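PDB 3AG7: putative uncharacterized protein F9E10.5 from Arabidopsis thaliana, which is an auxilin-like protein whose J-domain, the part described here, provides the co-chaperone activity required for chloroplast photorelocation movement. Local coordinates for residues 24-32 and 46-57. Numbering follows the deposited sequence.
Sequences GNIRSLLST and VPLMDMIEGNAV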
ATOM      1  N   GLY A  24       2.170   8.904  -6.399  1.00 13.31           N
ATOM      2  CA  GLY A  24       1.213   9.321  -7.392  1.00 13.34           C
ATOM      3  C   GLY A  24       0.979   8.331  -8.520  1.00 11.15           C
ATOM      4  O   GLY A  24       0.151   8.570  -9.374  1.00 13.61           O
ATOM      5  N   ASN A  25       1.751   7.245  -8.543  1.00 10.85           N
ATOM      6  CA  ASN A  25       1.678   6.296  -9.651  1.00 11.64           C
ATOM      7  C   ASN A  25       1.153   4.956  -9.190  1.00  9.73           C
ATOM      8  O   ASN A  25       1.864   4.218  -8.518  1.00 10.91           O
ATOM      9  CB  ASN A  25       3.053   6.110 -10.299  1.00 11.03           C
ATOM     10  CG  ASN A  25       2.972   5.240 -11.522  1.00 15.58           C
ATOM     11  OD1 ASN A  25       2.475   4.127 -11.444  1.00 10.70           O
ATOM     12  ND2 ASN A  25       3.362   5.780 -12.676  1.00 14.40           N
ATOM     13  N   ILE A  26      -0.087   4.622  -9.560  1.00  9.69           N
ATOM     14  CA  ILE A  26      -0.766   3.525  -8.855  1.00 10.13           C
ATOM     15  C   ILE A  26      -0.117   2.198  -9.208  1.00 10.08           C
ATOM     16  O   ILE A  26      -0.012   1.300  -8.364  1.00  7.83           O
ATOM     17  CB  ILE A  26      -2.300   3.484  -9.140  1.00  9.49           C
ATOM     18  CG1 ILE A  26      -3.053   2.513  -8.210  1.00 12.18           C
ATOM     19  CG2 ILE A  26      -2.567   3.030 -10.593  1.00 10.15           C
ATOM     20  CD1 ILE A  26      -2.847   2.724  -6.713  1.00 13.51           C
ATOM     21  N   ARG A  27       0.316   2.061 -10.452  1.00 10.22           N
ATOM     22  CA  ARG A  27       0.961   0.807 -10.841  1.00 10.06           C
ATOM     23  C   ARG A  27       2.323   0.638 -10.172  1.00 11.04           C
ATOM     24  O   ARG A  27       2.735  -0.481  -9.822  1.00 11.00           O
ATOM     25  CB  ARG A  27       1.124   0.769 -12.351  1.00  9.02           C
ATOM     26  CG  ARG A  27      -0.185   0.649 -13.075  1.00  8.95           C
ATOM     27  CD  ARG A  27       0.086   0.731 -14.570  1.00  8.49           C
ATOM     28  NE  ARG A  27      -1.139   0.620 -15.371  1.00 10.20           N
ATOM     29  CZ  ARG A  27      -1.846   1.661 -15.799  1.00 12.48           C
ATOM     30  NH1 ARG A  27      -1.540   2.896 -15.406  1.00 11.77           N
ATOM     31  NH2 ARG A  27      -2.916   1.470 -16.574  1.00 15.73           N
ATOM     32  N   SER A  28       3.060   1.737 -10.023  1.00  9.95           N
ATOM     33  CA  SER A  28       4.378   1.654  -9.340  1.00  9.73           C
ATOM     34  C   SER A  28       4.242   1.144  -7.898  1.00 10.09           C
ATOM     35  O   SER A  28       5.067   0.332  -7.431  1.00 10.34           O
ATOM     36  CB  SER A  28       5.068   3.023  -9.315  1.00 11.47           C
ATOM     37  OG  SER A  28       5.458   3.453 -10.624  1.00 10.38           O
ATOM     38  N   LEU A  29       3.214   1.628  -7.210  1.00 11.50           N
ATOM     39  CA  LEU A  29       2.928   1.185  -5.823  1.00  9.30           C
ATOM     40  C   LEU A  29       2.369  -0.234  -5.811  1.00  8.75           C
ATOM     41  O   LEU A  29       2.899  -1.087  -5.110  1.00  9.87           O
ATOM     42  CB  LEU A  29       1.937   2.118  -5.145  1.00  9.53           C
ATOM     43  CG  LEU A  29       2.382   3.587  -5.038  1.00 11.33           C
ATOM     44  CD1 LEU A  29       1.209   4.433  -4.528  1.00 11.71           C
ATOM     45  CD2 LEU A  29       3.664   3.766  -4.147  1.00 10.23           C
ATOM     46  N   LEU A  30       1.341  -0.497  -6.610  1.00  9.14           N
ATOM     47  CA  LEU A  30       0.704  -1.841  -6.614  1.00  7.57           C
ATOM     48  C   LEU A  30       1.678  -2.989  -6.998  1.00  9.31           C
ATOM     49  O   LEU A  30       1.644  -4.064  -6.385  1.00  9.51           O
ATOM     50  CB  LEU A  30      -0.524  -1.898  -7.535  1.00 10.35           C
ATOM     51  CG  LEU A  30      -1.747  -1.061  -7.136  1.00  9.13           C
ATOM     52  CD1 LEU A  30      -2.789  -1.037  -8.311  1.00 11.82           C
ATOM     53  CD2 LEU A  30      -2.345  -1.596  -5.821  1.00 14.42           C
ATOM     54  N   SER A  31       2.514  -2.747  -7.997  1.00  8.78           N
ATOM     55  CA  SER A  31       3.456  -3.732  -8.520  1.00 10.53           C
ATOM     56  C   SER A  31       4.630  -4.006  -7.546  1.00 11.15           C
ATOM     57  O   SER A  31       5.449  -4.914  -7.790  1.00 10.63           O
ATOM     58  CB  SER A  31       4.001  -3.310  -9.903  1.00  9.17           C
ATOM     59  OG  SER A  31       4.821  -2.173  -9.774  1.00 10.65           O
ATOM     60  N   THR A  32       4.730  -3.216  -6.486  1.00  8.33           N
ATOM     61  CA  THR A  32       5.830  -3.353  -5.516  1.00  9.79           C
ATOM     62  C   THR A  32       5.377  -3.464  -4.041  1.00 10.80           C
ATOM     63  O   THR A  32       6.214  -3.441  -3.135  1.00 11.12           O
ATOM     64  CB  THR A  32       6.851  -2.186  -5.597  1.00 10.64           C
ATOM     65  OG1 THR A  32       6.211  -0.926  -5.280  1.00 12.60           O
ATOM     66  CG2 THR A  32       7.530  -2.151  -6.969  1.00 12.80           C
ATOM     67  N   VAL A  46       1.882  -8.773  -8.123  1.00 12.84           N
ATOM     68  CA  VAL A  46       1.203  -8.529  -9.396  1.00 14.73           C
ATOM     69  C   VAL A  46       2.200  -7.756 -10.260  1.00 14.76           C
ATOM     70  O   VAL A  46       2.550  -6.648  -9.900  1.00 15.34           O
ATOM     71  CB  VAL A  46      -0.163  -7.692  -9.260  1.00 14.64           C
ATOM     72  CG1 VAL A  46      -0.877  -7.629 -10.622  1.00 12.77           C
ATOM     73  CG2 VAL A  46      -1.122  -8.238  -8.194  1.00 20.21           C
ATOM     74  N   PRO A  47       2.679  -8.343 -11.383  1.00 13.36           N
ATOM     75  CA  PRO A  47       3.674  -7.727 -12.274  1.00 14.28           C
ATOM     76  C   PRO A  47       3.025  -6.626 -13.106  1.00 14.22           C
ATOM     77  O   PRO A  47       1.798  -6.604 -13.220  1.00 13.96           O
ATOM     78  CB  PRO A  47       4.079  -8.886 -13.189  1.00 14.40           C
ATOM     79  CG  PRO A  47       2.869  -9.781 -13.204  1.00 14.73           C
ATOM     80  CD  PRO A  47       2.231  -9.663 -11.872  1.00 14.93           C
ATOM     81  N   LEU A  48       3.810  -5.714 -13.667  1.00 13.14           N
ATOM     82  CA  LEU A  48       3.234  -4.635 -14.468  1.00 12.05           C
ATOM     83  C   LEU A  48       2.340  -5.184 -15.602  1.00 12.45           C
ATOM     84  O   LEU A  48       1.332  -4.580 -15.940  1.00 12.14           O
ATOM     85  CB  LEU A  48       4.336  -3.746 -15.043  1.00 11.83           C
ATOM     86  CG  LEU A  48       5.119  -2.795 -14.106  1.00 11.68           C
ATOM     87  CD1 LEU A  48       6.329  -2.136 -14.804  1.00 14.38           C
ATOM     88  CD2 LEU A  48       4.196  -1.685 -13.488  1.00 12.87           C
ATOM     89  N   MET A  49       2.707  -6.335 -16.170  1.00 12.04           N
ATOM     90  CA  MET A  49       1.990  -6.851 -17.306  1.00 12.99           C
ATOM     91  C   MET A  49       0.592  -7.333 -16.948  1.00 12.29           C
ATOM     92  O   MET A  49      -0.216  -7.522 -17.850  1.00 13.39           O
ATOM     93  CB  MET A  49       2.803  -7.961 -17.976  1.00 14.53           C
ATOM     94  CG  MET A  49       4.015  -7.366 -18.735  1.00 15.03           C
ATOM     95  SD  MET A  49       3.547  -6.594 -20.315  1.00 17.51           S
ATOM     96  CE  MET A  49       3.156  -8.024 -21.295  1.00 16.09           C
ATOM     97  N   ASP A  50       0.316  -7.527 -15.654  1.00 11.85           N
ATOM     98  CA  ASP A  50      -1.008  -7.930 -15.205  1.00 11.19           C
ATOM     99  C   ASP A  50      -1.858  -6.760 -14.696  1.00 11.47           C
ATOM    100  O   ASP A  50      -2.944  -6.960 -14.151  1.00 12.35           O
ATOM    101  CB  ASP A  50      -0.936  -9.006 -14.116  1.00 13.96           C
ATOM    102  CG  ASP A  50      -0.447 -10.344 -14.625  1.00 17.53           C
ATOM    103  OD1 ASP A  50      -0.435 -10.579 -15.853  1.00 17.24           O
ATOM    104  OD2 ASP A  50      -0.114 -11.177 -13.762  1.00 17.77           O
ATOM    105  N   MET A  51      -1.389  -5.540 -14.914  1.00 11.55           N
ATOM    106  CA  MET A  51      -2.126  -4.346 -14.483  1.00 11.83           C
ATOM    107  C   MET A  51      -2.043  -3.273 -15.562  1.00 13.55           C
ATOM    108  O   MET A  51      -1.698  -2.102 -15.299  1.00 12.96           O
ATOM    109  CB  MET A  51      -1.619  -3.845 -13.113  1.00 10.80           C
ATOM    110  CG  MET A  51      -0.134  -3.492 -13.079  1.00 12.25           C
ATOM    111  SD  MET A  51       0.401  -2.822 -11.476  1.00 16.92           S
ATOM    112  CE  MET A  51       0.206  -4.239 -10.422  1.00 15.29           C
ATOM    113  N   ILE A  52      -2.297  -3.709 -16.797  1.00 12.23           N
ATOM    114  CA  ILE A  52      -2.189  -2.836 -17.984  1.00 13.75           C
ATOM    115  C   ILE A  52      -3.528  -2.131 -18.227  1.00 13.24           C
ATOM    116  O   ILE A  52      -3.625  -0.886 -18.126  1.00 13.86           O
ATOM    117  CB  ILE A  52      -1.788  -3.657 -19.258  1.00 15.04           C
ATOM    118  CG1 ILE A  52      -0.373  -4.271 -19.103  1.00 16.06           C
ATOM    119  CG2 ILE A  52      -1.844  -2.747 -20.480  1.00 14.39           C
ATOM    120  CD1 ILE A  52       0.774  -3.239 -18.971  1.00 15.95           C
ATOM    121  N   GLU A  53      -4.580  -2.913 -18.474  1.00 13.61           N
ATOM    122  CA  GLU A  53      -5.867  -2.318 -18.807  1.00 13.62           C
ATOM    123  C   GLU A  53      -6.539  -1.793 -17.556  1.00 14.35           C
ATOM    124  O   GLU A  53      -6.200  -2.213 -16.438  1.00 13.91           O
ATOM    125  CB  GLU A  53      -6.788  -3.277 -19.568  1.00 13.39           C
ATOM    126  CG  GLU A  53      -7.463  -4.364 -18.735  1.00 12.03           C
ATOM    127  CD  GLU A  53      -6.576  -5.562 -18.493  1.00 19.91           C
ATOM    128  OE1 GLU A  53      -7.103  -6.584 -17.970  1.00 21.03           O
ATOM    129  OE2 GLU A  53      -5.362  -5.493 -18.824  1.00 20.44           O
ATOM    130  N   GLY A  54      -7.483  -0.880 -17.752  1.00 14.66           N
ATOM    131  CA  GLY A  54      -8.194  -0.248 -16.631  1.00 14.85           C
ATOM    132  C   GLY A  54      -8.772  -1.211 -15.599  1.00 14.59           C
ATOM    133  O   GLY A  54      -8.539  -1.026 -14.395  1.00 15.91           O
ATOM    134  N   ASN A  55      -9.516  -2.241 -16.031  1.00 14.25           N
ATOM    135  CA  ASN A  55     -10.131  -3.111 -15.035  0.50 12.97           C
ATOM    136  C   ASN A  55      -9.121  -3.906 -14.230  1.00 12.82           C
ATOM    137  O   ASN A  55      -9.405  -4.241 -13.090  1.00 11.94           O
ATOM    138  CB  ASN A  55     -11.230  -4.044 -15.572  0.50 13.57           C
ATOM    139  CG  ASN A  55     -11.759  -4.998 -14.490  0.50 14.37           C
ATOM    140  OD1 ASN A  55     -12.238  -4.557 -13.427  0.50 14.06           O
ATOM    141  ND2 ASN A  55     -11.617  -6.318 -14.727  0.50 12.99           N
ATOM    142  N   ALA A  56      -7.946  -4.183 -14.810  1.00 11.45           N
ATOM    143  CA  ALA A  56      -6.876  -4.907 -14.086  1.00 11.94           C
ATOM    144  C   ALA A  56      -6.311  -4.022 -12.982  1.00 10.37           C
ATOM    145  O   ALA A  56      -6.058  -4.487 -11.852  1.00 10.72           O
ATOM    146  CB  ALA A  56      -5.787  -5.315 -15.033  1.00 13.14           C
ATOM    147  N   VAL A  57      -6.159  -2.740 -13.292  1.00 10.54           N
ATOM    148  CA  VAL A  57      -5.684  -1.780 -12.272  1.00 10.17           C
ATOM    149  C   VAL A  57      -6.706  -1.736 -11.138  1.00  9.83           C
ATOM    150  O   VAL A  57      -6.342  -1.826  -9.968  1.00  9.83           O
ATOM    151  CB  VAL A  57      -5.418  -0.401 -12.842  1.00  9.83           C
ATOM    152  CG1 VAL A  57      -5.020   0.561 -11.715  1.00 11.11           C
ATOM    153  CG2 VAL A  57      -4.290  -0.493 -13.909  1.00 13.23           C
TER
HETATM  154  O   HOH W   1       2.707  -6.544  -6.331  1.00 10.19           O
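Arg27 reaches from the short helix 26-30 to two successive backbone carbonyls just ahead of helix 54-68. Arg27 NE donates to Met51 O at 2.8 Å, arriving almost in line with that carbonyl, while Arg27 NH2 donates to Ile52 O at 2.9 Å; both oxygens lie at the edge of the guanidinium, close to its plane. Two bonds from one flat group fix its rotation, a task suited to arginine, whose chain here runs extended from CG to NE. Val57 CG2 lies over one guanidinium face, 3.6 Å from Arg27 NE.

The apolar contacts centre on Met51, whose side chain runs antiparallel to that of Arg27. A bend at its last torsion (chi3 67°) brings the flexible thioether's CE to 3.8 Å from Leu30 CB, beside Ser31. On the side facing helix 80-100, the beta-branched Ile26 and Val57 meet through CG2 and CG1, 3.7 Å apart.

At the other end, Ser31 CA makes a CH...O contact with Val46 O (3.4 Å), and a water bridges Leu30 O to Val46 N. Small Ser31 turns its hydroxyl back to Arg27 O, 2.7 Å from OG, while Leu48 CD2 packs against the Ser31 side chain.

The contact thus ties helix 26-30 to the turn leading into helix 54-68 and to that helix's first turn. Helices 54-68 and 80-100 are the long pair of the J-domain fold, and the short helix packs against both: Leu30 continues onto Ser60 and Ala64, and Ile26, like Val57, touches Phe100.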